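Local coordinates for protein endoglucanase (PDB 6VC5) that probably hydrolyses internal beta-1,4-glucosidic linkages in cellulose and related beta-glucans, at residues 101-105 against 164-168; 152-156 against 222-226; 273-279 against 301-306. All blocks are in the same frame, centred on the assembly; numbering follows the deposited sequence. Where two conformers were deposited one is given.

In the fold
All three contacts belong to one glycoside hydrolase family 8 domain, whose helices build an (alpha/alpha)6 barrel. Interaction 1 joins helices 90-106 and 159-169 near the surface, its centre about 17 Å from the centre of the chain; that of interaction 2, buried, is about 7 Å from it. These two, centres about 22 Å apart, cross along the chain. Interaction 3 comes last, between helices 274-282 and 300-313, its centre about 14 Å from that of interaction 2 and about 26 Å from that of interaction 1. Ile224 and Arg225 pack on Val279, Tyr301 and Leu305, so the 222-226 turn lies between the 152-156 loop and this helix pair, while interaction 1 joins a separate, outer part.

Interaction 1: residues 101-105 against 164-168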
loop_
_atom_site.group_PDB
_atom_site.type_symbol
_atom_site.label_atom_id
_atom_site.label_comp_id
_atom_site.label_asym_id
_atom_site.label_seq_id
_atom_site.Cartn_x
_atom_site.Cartn_y
_atom_site.Cartn_z
ATOM N N ALA A 101 2.411 6.772 -13.580
ATOM C CA ALA A 101 1.240 6.984 -14.421
ATOM C C ALA A 101 0.654 8.369 -14.189
ATOM O O ALA A 101 0.336 9.088 -15.139
ATOM C CB ALA A 101 0.195 5.905 -14.146
ATOM N N TRP A 102 0.501 8.765 -12.922
ATOM C CA TRP A 102 -0.042 10.089 -12.639
ATOM C C TRP A 102 0.878 11.194 -13.140
ATOM O O TRP A 102 0.414 12.176 -13.734
ATOM C CB TRP A 102 -0.233 10.242 -11.139
ATOM C CG TRP A 102 -1.404 9.539 -10.603
ATOM C CD1 TRP A 102 -2.302 8.773 -11.290
ATOM C CD2 TRP A 102 -1.860 9.582 -9.250
ATOM N NE1 TRP A 102 -3.281 8.314 -10.430
ATOM C CE2 TRP A 102 -3.022 8.792 -9.173
ATOM C CE3 TRP A 102 -1.380 10.198 -8.088
ATOM C CZ2 TRP A 102 -3.731 8.618 -7.980
ATOM C CZ3 TRP A 102 -2.076 10.014 -6.899
ATOM C CH2 TRP A 102 -3.238 9.233 -6.862
ATOM N N ALA A 103 2.178 11.066 -12.892
ATOM C CA ALA A 103 3.133 12.079 -13.335
ATOM C C ALA A 103 3.171 12.171 -14.851
ATOM O O ALA A 103 3.273 13.270 -15.413
ATOM C CB ALA A 103 4.519 11.739 -12.787
ATOM N N GLY A 104 3.117 11.032 -15.534
ATOM C CA GLY A 104 3.167 11.055 -16.986
ATOM C C GLY A 104 1.934 11.699 -17.578
ATOM O O GLY A 104 2.015 12.392 -18.598
ATOM N N LYS A 105 0.790 11.519 -16.927
ATOM C CA LYS A 105 -0.437 12.136 -17.410
ATOM C C LYS A 105 -0.440 13.637 -17.135
ATOM O O LYS A 105 -0.683 14.444 -18.042
ATOM C CB LYS A 105 -1.634 11.421 -16.779
ATOM C CG LYS A 105 -1.898 10.088 -17.467
ATOM C CD LYS A 105 -2.847 9.168 -16.717
ATOM C CE LYS A 105 -3.196 7.970 -17.599
ATOM N NZ LYS A 105 -4.154 7.022 -16.966
ATOM N N GLN A 164 -5.451 1.533 -12.542
ATOM C CA GLN A 164 -4.650 2.279 -13.502
ATOM C C GLN A 164 -3.994 1.347 -14.512
ATOM O O GLN A 164 -3.915 1.664 -15.704
ATOM C CB GLN A 164 -3.588 3.097 -12.764
ATOM C CG GLN A 164 -2.706 3.924 -13.673
ATOM C CD GLN A 164 -3.460 5.034 -14.374
ATOM O OE1 GLN A 164 -3.382 5.178 -15.597
ATOM N NE2 GLN A 164 -4.194 5.824 -13.609
ATOM N N ALA A 165 -3.499 0.194 -14.050
ATOM C CA ALA A 165 -2.872 -0.755 -14.967
ATOM C C ALA A 165 -3.863 -1.225 -16.028
ATOM O O ALA A 165 -3.512 -1.350 -17.208
ATOM C CB ALA A 165 -2.317 -1.939 -14.175
ATOM N N PHE A 166 -5.110 -1.474 -15.631
ATOM C CA PHE A 166 -6.125 -1.850 -16.614
ATOM C C PHE A 166 -6.424 -0.708 -17.577
ATOM O O PHE A 166 -6.603 -0.936 -18.783
ATOM C CB PHE A 166 -7.411 -2.299 -15.926
ATOM C CG PHE A 166 -8.483 -2.695 -16.898
ATOM C CD1 PHE A 166 -8.332 -3.845 -17.655
ATOM C CD2 PHE A 166 -9.607 -1.906 -17.081
ATOM C CE1 PHE A 166 -9.300 -4.221 -18.579
ATOM C CE2 PHE A 166 -10.582 -2.273 -18.005
ATOM C CZ PHE A 166 -10.420 -3.431 -18.749
ATOM N N ALA A 167 -6.513 0.520 -17.062
ATOM C CA ALA A 167 -6.762 1.671 -17.925
ATOM C C ALA A 167 -5.663 1.858 -18.968
ATOM O O ALA A 167 -5.946 2.278 -20.097
ATOM C CB ALA A 167 -6.922 2.928 -17.070
ATOM N N LEU A 168 -4.413 1.539 -18.619
ATOM C CA LEU A 168 -3.292 1.733 -19.533
ATOM C C LEU A 168 -3.170 0.618 -20.566
ATOM O O LEU A 168 -2.771 0.884 -21.705
ATOM C CB LEU A 168 -1.989 1.837 -18.737
ATOM C CG LEU A 168 -1.769 3.097 -17.910
ATOM C CD1 LEU A 168 -0.495 2.952 -17.088
ATOM C CD2 LEU A 168 -1.700 4.338 -18.791
HETATM O O HOH W 1 -5.729 6.891 -11.189
#
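Two helices approach here without close backbone packing: the axes of 101-105 and 164-168 stay 12.3 Å apart at 48°, and long side chains bridge the gap. Gln164 does most of the work. With chi1 t and chi2 p it rests on Ala101, CB of Ala101 3.5 Å from CG of Gln164, while its amide is presented to two polar partners. Lys105 reaches out from one turn beyond Ala101: chi1 is m and the remaining three torsions are t, so the chain is stretched and NZ of Lys105 ends 2.4 Å from OE1 of Gln164. This hydrogen bond is shorter than the usual range, and for two partly exposed side chains the modelled distance is no measure of strength. The other side of the amide faces Trp102. Chi1 m with chi2 near 0° brings the indole NE1 to a water, which accepts from Trp102 NE1 at 2.9 Å and, weakly, from Gln164 NE2 at 3.1 Å. Leu168 (m, t) adds a modest apolar touch, its CD1 4.2 Å from CB of Ala101. Tyr120 of helix 110-126 packs on both Gln164 and Leu168, bringing in a third helix, and Phe320 meets the Trp102 ring. The amide is thus oriented by its surroundings, oxygen to the lysine ammonium and nitrogen to an accepting water; across these segments the lysine charge is met by a neutral dipole.

Interaction 2: residues 152-156 against 222-226; sequences LNLSY and DAIRV
Ser155 lies over the first peptide of the opposing turn, its CB 3.0 Å from O of Asp222. It sits in the 3-10 segment 154-156 (phi -66 to -83, psi -27 to -6), after extended Leu152 (-118/147) and Asn153. Opposite, a type I turn, Asp222 to Arg225, helical in phi/psi over 222-224 without regular bonds, leads into helix 225-232; Ser155 and Val226 are in register (CA to CA 5.0 Å). Asn153 (chi1 t) splits its amide: OD1 accepts from Ser155 OG (chi1 p) at 2.6 Å and weakly from Ser155 N at 3.1 Å, an Asx turn, while ND2 donates to OD2 of Asp222 (chi1 m) at 3.0 Å. Val226 (t) sets CG2 4.0 Å from CB of Leu154. The loop after strand 149-152 thus meets that turn in the buried middle of the domain. A water donates to Asp222 OD2 at 2.6 Å and bonds Tyr156 OH at 2.7 Å. Two donors on OD2 suit a charged carboxylate, and one amide, Asn153, locks loop to turn.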
loop_
_atom_site.group_PDB
_atom_site.type_symbol
_atom_site.label_atom_id
_atom_site.label_comp_id
_atom_site.label_asym_id
_atom_site.label_seq_id
_atom_site.Cartn_x
_atom_site.Cartn_y
_atom_site.Cartn_z
ATOM N N LEU A 152 -0.289 -14.258 1.329
ATOM C CA LEU A 152 -0.666 -13.017 0.681
ATOM C C LEU A 152 -0.734 -11.905 1.714
ATOM O O LEU A 152 -1.084 -12.131 2.878
ATOM C CB LEU A 152 -2.044 -13.146 -0.007
ATOM C CG LEU A 152 -2.226 -14.286 -1.001
ATOM C CD1 LEU A 152 -3.652 -14.263 -1.568
ATOM C CD2 LEU A 152 -1.198 -14.184 -2.120
ATOM N N ASN A 153 -0.390 -10.701 1.287
ATOM C CA ASN A 153 -0.633 -9.506 2.084
ATOM C C ASN A 153 -1.743 -8.749 1.367
ATOM O O ASN A 153 -1.525 -8.208 0.279
ATOM C CB ASN A 153 0.642 -8.682 2.208
ATOM C CG ASN A 153 0.520 -7.600 3.231
ATOM O OD1 ASN A 153 -0.486 -6.889 3.266
ATOM N ND2 ASN A 153 1.521 -7.476 4.098
ATOM N N LEU A 154 -2.939 -8.729 1.961
ATOM C CA LEU A 154 -4.083 -8.131 1.270
ATOM C C LEU A 154 -3.905 -6.626 1.093
ATOM O O LEU A 154 -4.437 -6.044 0.146
ATOM C CB LEU A 154 -5.379 -8.465 2.022
ATOM C CG LEU A 154 -5.697 -9.967 2.100
ATOM C CD1 LEU A 154 -6.939 -10.210 2.941
ATOM C CD2 LEU A 154 -5.850 -10.550 0.699
ATOM N N SER A 155 -3.142 -5.979 1.975
ATOM C CA SER A 155 -2.865 -4.556 1.827
ATOM C C SER A 155 -1.939 -4.253 0.663
ATOM O O SER A 155 -1.752 -3.076 0.340
ATOM C CB SER A 155 -2.252 -3.979 3.112
ATOM O OG SER A 155 -0.874 -4.315 3.240
ATOM N N TYR A 156 -1.336 -5.269 0.034
ATOM C CA TYR A 156 -0.541 -4.997 -1.154
ATOM C C TYR A 156 -1.401 -4.907 -2.405
ATOM O O TYR A 156 -0.878 -4.567 -3.473
ATOM C CB TYR A 156 0.567 -6.042 -1.354
ATOM C CG TYR A 156 1.726 -5.988 -0.367
ATOM C CD1 TYR A 156 1.631 -5.288 0.837
ATOM C CD2 TYR A 156 2.912 -6.655 -0.636
ATOM C CE1 TYR A 156 2.688 -5.266 1.748
ATOM C CE2 TYR A 156 3.969 -6.638 0.263
ATOM C CZ TYR A 156 3.859 -5.950 1.446
ATOM O OH TYR A 156 4.919 -5.937 2.330
ATOM N N ASP A 222 -0.308 -3.300 8.578
ATOM C CA ASP A 222 -0.509 -3.590 7.162
ATOM C C ASP A 222 -1.990 -3.544 6.767
ATOM O O ASP A 222 -2.386 -2.827 5.872
ATOM C CB ASP A 222 -0.003 -5.004 6.824
ATOM C CG ASP A 222 1.517 -5.166 6.918
ATOM O OD1 ASP A 222 2.032 -5.327 8.038
ATOM O OD2 ASP A 222 2.187 -5.216 5.881
ATOM N N ALA A 223 -2.800 -4.283 7.511
ATOM C CA ALA A 223 -4.186 -4.503 7.153
ATOM C C ALA A 223 -5.031 -3.240 7.179
ATOM O O ALA A 223 -6.033 -3.179 6.540
ATOM C CB ALA A 223 -4.816 -5.602 8.000
ATOM N N ILE A 224 -4.564 -2.225 7.874
ATOM C CA ILE A 224 -5.351 -1.021 8.018
ATOM C C ILE A 224 -5.343 -0.309 6.685
ATOM O O ILE A 224 -6.316 0.355 6.390
ATOM C CB ILE A 224 -4.686 -0.063 9.049
ATOM C CG1 ILE A 224 -5.505 1.206 9.284
ATOM C CG2 ILE A 224 -3.302 0.348 8.571
ATOM C CD1 ILE A 224 -6.826 0.925 9.948
ATOM N N ARG A 225 -4.504 -0.609 5.729
ATOM C CA ARG A 225 -4.679 -0.078 4.397
ATOM C C ARG A 225 -5.850 -0.650 3.605
ATOM O O ARG A 225 -6.232 -0.098 2.616
ATOM C CB ARG A 225 -3.365 -0.089 3.624
ATOM C CG ARG A 225 -2.370 0.913 4.199
ATOM C CD ARG A 225 -1.157 1.171 3.326
ATOM N NE ARG A 225 -0.002 1.479 4.172
ATOM C CZ ARG A 225 0.507 2.693 4.401
ATOM N NH1 ARG A 225 1.521 2.817 5.198
ATOM N NH2 ARG A 225 0.026 3.773 3.828
ATOM N N VAL A 226 -6.266 -1.852 3.951
ATOM C CA VAL A 226 -7.285 -2.529 3.153
ATOM C C VAL A 226 -8.584 -1.735 3.009
ATOM O O VAL A 226 -9.009 -1.469 1.905
ATOM C CB VAL A 226 -7.554 -3.972 3.646
ATOM C CG1 VAL A 226 -8.752 -4.582 2.924
ATOM C CG2 VAL A 226 -6.314 -4.823 3.411
HETATM O O HOH W 2 4.561 -4.921 4.798
#

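Interaction 3: residues 273-279 against 301-306; sequences PPGYLAV and YSAALT
In the helical domain of this family 8 enzyme, an (alpha/alpha)6 barrel fold, helices 274-282 and 300-313 follow one another along the chain yet pack side by side and nearly parallel, so the connection between them runs back along their length. The axes of 274-279 and 301-306 cross at +18°, with a closest approach of 7.9 Å. Pro273 is extended (-73/169); 275-279 and 301-306 are regular alpha-helix (phi -55 to -67, psi -33 to -48). Leu305, Ser302 and Gly275 bury the most surface. Gly275 permits the close approach: its CA sits 4.6 Å from CA of Thr306, and a beta carbon in its place would fall about 3.0 Å from CB of Leu305, a clash. Leu305 (t, p) fills the neighbouring space, with CD2 3.5 Å from O of Gly275 and 4.0 Å from CD1 of Tyr276, and CD1 3.7 Å from CG2 of Val279 (chi1 t). Ser302 (chi1 t) points at the start of the opposite helix, OG 3.4 Å from CD of Pro274. Alongside, CE2 of Tyr301 (chi1 t) meets CE1 of Tyr276 (chi1 m) at 4.0 Å; their hydroxyls bond to O of Tyr221 and O of Gly258 respectively. Thr306 (m) turns back on its own helix, OG1 donating to O of Ser302 at 2.8 Å. The polar tie is Gly275 N donating to Ser302 OG at 3.0 Å, with an N-H...O angle of 146°.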
loop_
_atom_site.group_PDB
_atom_site.type_symbol
_atom_site.label_atom_id
_atom_site.label_comp_id
_atom_site.label_asym_id
_atom_site.label_seq_id
_atom_site.Cartn_x
_atom_site.Cartn_y
_atom_site.Cartn_z
ATOM N N PRO A 273 -1.858 5.287 15.949
ATOM C CA PRO A 273 -1.493 6.652 15.564
ATOM C C PRO A 273 -2.614 7.324 14.791
ATOM O O PRO A 273 -3.579 6.666 14.367
ATOM C CB PRO A 273 -0.273 6.430 14.663
ATOM C CG PRO A 273 -0.567 5.109 14.008
ATOM C CD PRO A 273 -1.193 4.275 15.103
ATOM N N PRO A 274 -2.511 8.640 14.571
ATOM C CA PRO A 274 -3.577 9.368 13.856
ATOM C C PRO A 274 -3.857 8.870 12.455
ATOM O O PRO A 274 -4.975 9.072 11.963
ATOM C CB PRO A 274 -3.060 10.814 13.824
ATOM C CG PRO A 274 -2.126 10.912 14.970
ATOM C CD PRO A 274 -1.524 9.553 15.175
ATOM N N GLY A 275 -2.894 8.242 11.780
ATOM C CA GLY A 275 -3.192 7.699 10.465
ATOM C C GLY A 275 -4.328 6.691 10.471
ATOM O O GLY A 275 -5.079 6.586 9.489
ATOM N N TYR A 276 -4.475 5.910 11.554
ATOM C CA TYR A 276 -5.619 5.000 11.588
ATOM C C TYR A 276 -6.925 5.774 11.665
ATOM O O TYR A 276 -7.943 5.350 11.109
ATOM C CB TYR A 276 -5.587 4.098 12.818
ATOM C CG TYR A 276 -4.693 2.898 12.782
ATOM C CD1 TYR A 276 -3.422 2.942 12.215
ATOM C CD2 TYR A 276 -5.099 1.711 13.383
ATOM C CE1 TYR A 276 -2.586 1.816 12.239
ATOM C CE2 TYR A 276 -4.269 0.586 13.416
ATOM C CZ TYR A 276 -3.017 0.648 12.847
ATOM O OH TYR A 276 -2.188 -0.452 12.877
ATOM N N LEU A 277 -6.932 6.867 12.424
ATOM C CA LEU A 277 -8.129 7.694 12.499
ATOM C C LEU A 277 -8.470 8.266 11.133
ATOM O O LEU A 277 -9.649 8.374 10.780
ATOM C CB LEU A 277 -7.917 8.807 13.527
ATOM C CG LEU A 277 -9.016 9.841 13.719
ATOM C CD1 LEU A 277 -10.274 9.184 14.211
ATOM C CD2 LEU A 277 -8.544 10.886 14.707
ATOM N N ALA A 278 -7.448 8.629 10.349
ATOM C CA ALA A 278 -7.694 9.079 8.983
ATOM C C ALA A 278 -8.401 8.002 8.164
ATOM O O ALA A 278 -9.387 8.282 7.476
ATOM C CB ALA A 278 -6.374 9.474 8.329
ATOM N N VAL A 279 -7.923 6.755 8.239
ATOM C CA VAL A 279 -8.581 5.652 7.534
ATOM C C VAL A 279 -10.009 5.444 8.037
ATOM O O VAL A 279 -10.944 5.286 7.242
ATOM C CB VAL A 279 -7.741 4.370 7.673
ATOM C CG1 VAL A 279 -8.490 3.199 7.049
ATOM C CG2 VAL A 279 -6.378 4.547 6.988
ATOM N N TYR A 301 5.428 6.595 9.862
ATOM C CA TYR A 301 4.362 5.683 9.458
ATOM C C TYR A 301 3.019 6.401 9.436
ATOM O O TYR A 301 2.248 6.291 8.474
ATOM C CB TYR A 301 4.296 4.496 10.428
ATOM C CG TYR A 301 3.096 3.629 10.155
ATOM C CD1 TYR A 301 3.157 2.603 9.222
ATOM C CD2 TYR A 301 1.888 3.864 10.797
ATOM C CE1 TYR A 301 2.044 1.824 8.942
ATOM C CE2 TYR A 301 0.782 3.103 10.528
ATOM C CZ TYR A 301 0.869 2.080 9.602
ATOM O OH TYR A 301 -0.241 1.331 9.341
ATOM N N SER A 302 2.719 7.125 10.509
ATOM C CA SER A 302 1.429 7.795 10.613
ATOM C C SER A 302 1.302 8.896 9.565
ATOM O O SER A 302 0.229 9.082 8.969
ATOM C CB SER A 302 1.284 8.384 12.018
ATOM O OG SER A 302 -0.018 8.897 12.213
ATOM N N ALA A 303 2.387 9.634 9.320
ATOM C CA ALA A 303 2.351 10.713 8.339
ATOM C C ALA A 303 2.045 10.186 6.935
ATOM O O ALA A 303 1.225 10.759 6.211
ATOM C CB ALA A 303 3.679 11.473 8.349
ATOM N N ALA A 304 2.691 9.089 6.536
ATOM C CA ALA A 304 2.438 8.534 5.213
ATOM C C ALA A 304 1.006 8.020 5.083
ATOM O O ALA A 304 0.358 8.238 4.052
ATOM C CB ALA A 304 3.459 7.437 4.895
ATOM N N LEU A 305 0.491 7.354 6.119
ATOM C CA LEU A 305 -0.879 6.848 6.051
ATOM C C LEU A 305 -1.894 7.989 5.987
ATOM O O LEU A 305 -2.885 7.912 5.245
ATOM C CB LEU A 305 -1.146 5.929 7.248
ATOM C CG LEU A 305 -2.503 5.223 7.300
ATOM C CD1 LEU A 305 -2.748 4.339 6.079
ATOM C CD2 LEU A 305 -2.570 4.387 8.570
ATOM N N THR A 306 -1.659 9.055 6.756
ATOM C CA THR A 306 -2.524 10.226 6.703
ATOM C C THR A 306 -2.503 10.862 5.316
ATOM O O THR A 306 -3.557 11.199 4.766
ATOM C CB THR A 306 -2.081 11.212 7.783
ATOM O OG1 THR A 306 -2.188 10.583 9.068
ATOM C CG2 THR A 306 -2.964 12.475 7.778
#